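Local atomic coordinates of minor fimbrium subunit Mfa5 (Porphyromonas gingivalis ATCC 33277, PDB entry 6TO1), a protein that serves as an accessory subunit of the minor fimbriae, pili that mediate biofilm formation and adhesion to host cells and other oral bacteria. Residues Gly407-Glu412 with Thr507-Asn512. Sequence-based numbering, arbitrary orientation.
Sequences GIQRGE and TYTNSN
The phenol ring of Y508 meets I408: CD1 lies 3.8 Å from I408 CG1, and the two side chains cross at about a right angle. The contact is an antiparallel strand pairing, 408-417 with 501-510, inside a six-stranded antiparallel sheet, where strand 451-455 flanks 408-417 and strand 517-520 flanks 501-510. I408 packs on strands 90-98 and 110-119, Y508 on strands 90-98 and 517-520. The flat amide of Q409 runs on the other side, beside T509, with OE1 3.7 Å from T509 CG2. The chain beyond Q409 CG is extended (chi2 -171°), and NE2 makes a weak bond to a water that donates to S511 O.

E412 and T507 form a hydrogen-bonded pair: each backbone N donates to the other's O. G411 and Y508 are the non-hydrogen-bonded pair beside it. G411 has no side chain, and its CA comes within 4.0 Å of Y508 CB. T507 O also receives a CA-H contact from G411.

Toward Q409 the pairing becomes irregular. T509 N donates to R410 O, and Q409 N donates to T509 O at 2.9 Å. R410 O is also 3.2 Å from Y508 CB. On the other edge of 408-417, G407 and I408 form a classic beta bulge. The R410 chain bends at chi2, and NH1 donates to Q409 O.

Next to this, N510 OD1 accepts from N512 N, an Asx turn, and N510 ND2 bonds E514 OE1. Here one water joins the segments, donating to G407 O at 2.7 Å and accepting from S511 N at 3.0 Å.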
ATOM      1  N   GLY A 407      -0.707   1.619  -3.400  1.00 23.31           N
ATOM      2  CA  GLY A 407      -0.394   2.481  -2.283  1.00 21.83           C
ATOM      3  C   GLY A 407      -0.928   3.882  -2.489  1.00 25.67           C
ATOM      4  O   GLY A 407      -1.509   4.472  -1.582  1.00 22.18           O
ATOM      5  N   ILE A 408      -0.739   4.412  -3.700  1.00 22.45           N
ATOM      6  CA  ILE A 408      -1.227   5.728  -4.102  1.00 18.85           C
ATOM      7  C   ILE A 408      -1.975   5.581  -5.425  1.00 15.82           C
ATOM      8  O   ILE A 408      -1.425   5.048  -6.396  1.00 20.35           O
ATOM      9  CB  ILE A 408      -0.055   6.728  -4.249  1.00 20.28           C
ATOM     10  CG1 ILE A 408       0.514   7.051  -2.863  1.00 22.53           C
ATOM     11  CG2 ILE A 408      -0.458   7.935  -5.029  1.00 25.52           C
ATOM     12  CD1 ILE A 408       1.926   7.625  -2.956  1.00 34.85           C
ATOM     13  N   GLN A 409      -3.233   6.048  -5.463  1.00 22.22           N
ATOM     14  CA  GLN A 409      -4.019   5.953  -6.693  1.00 24.43           C
ATOM     15  C   GLN A 409      -3.704   7.089  -7.655  1.00 24.38           C
ATOM     16  O   GLN A 409      -3.725   6.894  -8.873  1.00 24.53           O
ATOM     17  CB  GLN A 409      -5.512   5.957  -6.372  1.00 22.45           C
ATOM     18  CG  GLN A 409      -5.929   4.813  -5.473  1.00 21.51           C
ATOM     19  CD  GLN A 409      -7.434   4.696  -5.339  1.00 26.74           C
ATOM     20  OE1 GLN A 409      -8.178   5.576  -5.767  1.00 29.75           O
ATOM     21  NE2 GLN A 409      -7.886   3.590  -4.759  1.00 27.36           N
ATOM     22  N   ARG A 410      -3.468   8.281  -7.112  1.00 22.96           N
ATOM     23  CA  ARG A 410      -3.159   9.503  -7.841  1.00 25.03           C
ATOM     24  C   ARG A 410      -2.176  10.264  -6.970  1.00 23.33           C
ATOM     25  O   ARG A 410      -2.327  10.274  -5.748  1.00 24.42           O
ATOM     26  CB  ARG A 410      -4.398  10.377  -8.070  1.00 22.29           C
ATOM     27  CG  ARG A 410      -5.431   9.794  -9.017  1.00 29.20           C
ATOM     28  CD  ARG A 410      -4.916   9.803 -10.434  1.00 30.75           C
ATOM     29  NE  ARG A 410      -5.965   9.501 -11.405  1.00 33.00           N
ATOM     30  CZ  ARG A 410      -6.337   8.277 -11.733  1.00 27.14           C
ATOM     31  NH1 ARG A 410      -5.759   7.241 -11.159  1.00 29.57           N
ATOM     32  NH2 ARG A 410      -7.284   8.088 -12.643  1.00 25.07           N
ATOM     33  N   GLY A 411      -1.208  10.936  -7.583  1.00 21.20           N
ATOM     34  CA  GLY A 411      -0.348  11.794  -6.809  1.00 21.65           C
ATOM     35  C   GLY A 411       0.193  12.944  -7.638  1.00 20.59           C
ATOM     36  O   GLY A 411       0.497  12.789  -8.827  1.00 22.18           O
ATOM     37  N   GLU A 412       0.303  14.098  -7.004  1.00 20.92           N
ATOM     38  CA  GLU A 412       0.896  15.272  -7.620  1.00 19.31           C
ATOM     39  C   GLU A 412       1.870  15.887  -6.627  1.00 17.86           C
ATOM     40  O   GLU A 412       1.491  16.221  -5.501  1.00 22.50           O
ATOM     41  CB  GLU A 412      -0.150  16.292  -8.034  1.00 22.82           C
ATOM     42  CG  GLU A 412       0.519  17.464  -8.757  1.00 27.92           C
ATOM     43  CD  GLU A 412      -0.477  18.423  -9.333  1.00 39.45           C
ATOM     44  OE1 GLU A 412      -1.042  18.100 -10.395  1.00 38.86           O
ATOM     45  OE2 GLU A 412      -0.688  19.484  -8.713  1.00 40.25           O
ATOM     46  N   THR A 507       0.399  15.891  -2.881  1.00 24.51           N
ATOM     47  CA  THR A 507      -1.043  15.766  -2.688  1.00 23.83           C
ATOM     48  C   THR A 507      -1.478  14.485  -3.377  1.00 20.55           C
ATOM     49  O   THR A 507      -1.127  14.252  -4.537  1.00 19.92           O
ATOM     50  CB  THR A 507      -1.787  16.975  -3.255  1.00 29.48           C
ATOM     51  OG1 THR A 507      -1.199  18.175  -2.732  1.00 27.67           O
ATOM     52  CG2 THR A 507      -3.255  16.957  -2.862  1.00 29.77           C
ATOM     53  N   TYR A 508      -2.205  13.629  -2.664  1.00 22.38           N
ATOM     54  CA  TYR A 508      -2.445  12.316  -3.251  1.00 19.93           C
ATOM     55  C   TYR A 508      -3.771  11.717  -2.807  1.00 20.48           C
ATOM     56  O   TYR A 508      -4.387  12.137  -1.825  1.00 21.28           O
ATOM     57  CB  TYR A 508      -1.275  11.353  -2.932  1.00 20.10           C
ATOM     58  CG  TYR A 508      -1.158  10.909  -1.479  1.00 22.04           C
ATOM     59  CD1 TYR A 508      -1.630   9.666  -1.078  1.00 19.57           C
ATOM     60  CD2 TYR A 508      -0.566  11.719  -0.510  1.00 22.91           C
ATOM     61  CE1 TYR A 508      -1.548   9.248   0.244  1.00 23.43           C
ATOM     62  CE2 TYR A 508      -0.459  11.298   0.810  1.00 20.80           C
ATOM     63  CZ  TYR A 508      -0.973  10.057   1.178  1.00 25.16           C
ATOM     64  OH  TYR A 508      -0.914   9.581   2.460  1.00 23.49           O
ATOM     65  N   THR A 509      -4.187  10.720  -3.573  1.00 20.48           N
ATOM     66  CA  THR A 509      -5.343   9.886  -3.256  1.00 20.91           C
ATOM     67  C   THR A 509      -4.831   8.558  -2.713  1.00 19.12           C
ATOM     68  O   THR A 509      -4.013   7.884  -3.368  1.00 22.86           O
ATOM     69  CB  THR A 509      -6.220   9.686  -4.487  1.00 21.52           C
ATOM     70  OG1 THR A 509      -6.671  10.968  -4.919  1.00 22.77           O
ATOM     71  CG2 THR A 509      -7.420   8.801  -4.119  1.00 24.35           C
ATOM     72  N   ASN A 510      -5.273   8.204  -1.502  1.00 20.50           N
ATOM     73  CA  ASN A 510      -4.680   7.086  -0.789  1.00 19.59           C
ATOM     74  C   ASN A 510      -5.280   5.767  -1.285  1.00 19.04           C
ATOM     75  O   ASN A 510      -6.075   5.727  -2.224  1.00 20.82           O
ATOM     76  CB  ASN A 510      -4.815   7.289   0.719  1.00 22.37           C
ATOM     77  CG  ASN A 510      -6.235   7.129   1.236  1.00 23.55           C
ATOM     78  OD1 ASN A 510      -7.116   6.611   0.549  1.00 23.09           O
ATOM     79  ND2 ASN A 510      -6.446   7.545   2.474  1.00 20.19           N
ATOM     80  N   SER A 511      -4.853   4.670  -0.670  1.00 20.33           N
ATOM     81  CA  SER A 511      -5.169   3.335  -1.166  1.00 20.19           C
ATOM     82  C   SER A 511      -6.646   2.995  -1.071  1.00 19.09           C
ATOM     83  O   SER A 511      -7.071   2.009  -1.696  1.00 22.70           O
ATOM     84  CB  SER A 511      -4.358   2.298  -0.392  1.00 21.30           C
ATOM     85  OG  SER A 511      -4.709   2.291   0.991  1.00 22.75           O
ATOM     86  N   ASN A 512      -7.433   3.777  -0.328  1.00 22.93           N
ATOM     87  CA  ASN A 512      -8.879   3.574  -0.289  1.00 24.54           C
ATOM     88  C   ASN A 512      -9.645   4.657  -1.029  1.00 21.53           C
ATOM     89  O   ASN A 512     -10.861   4.764  -0.861  1.00 24.27           O
ATOM     90  CB  ASN A 512      -9.381   3.499   1.149  1.00 18.29           C
ATOM     91  CG  ASN A 512      -8.964   2.234   1.842  1.00 19.72           C
ATOM     92  OD1 ASN A 512      -8.656   1.248   1.202  1.00 20.24           O
ATOM     93  ND2 ASN A 512      -8.908   2.273   3.159  1.00 25.75           N
TER
HETATM   94  O   HOH W   1      -2.379   5.050   0.894  1.00 19.32           O
HETATM   95  O   HOH W   2      -5.878   1.043  -3.834  1.00 35.30           O
HETATM   96  O   HOH W   3       0.993  18.888  -4.291  1.00 28.24           O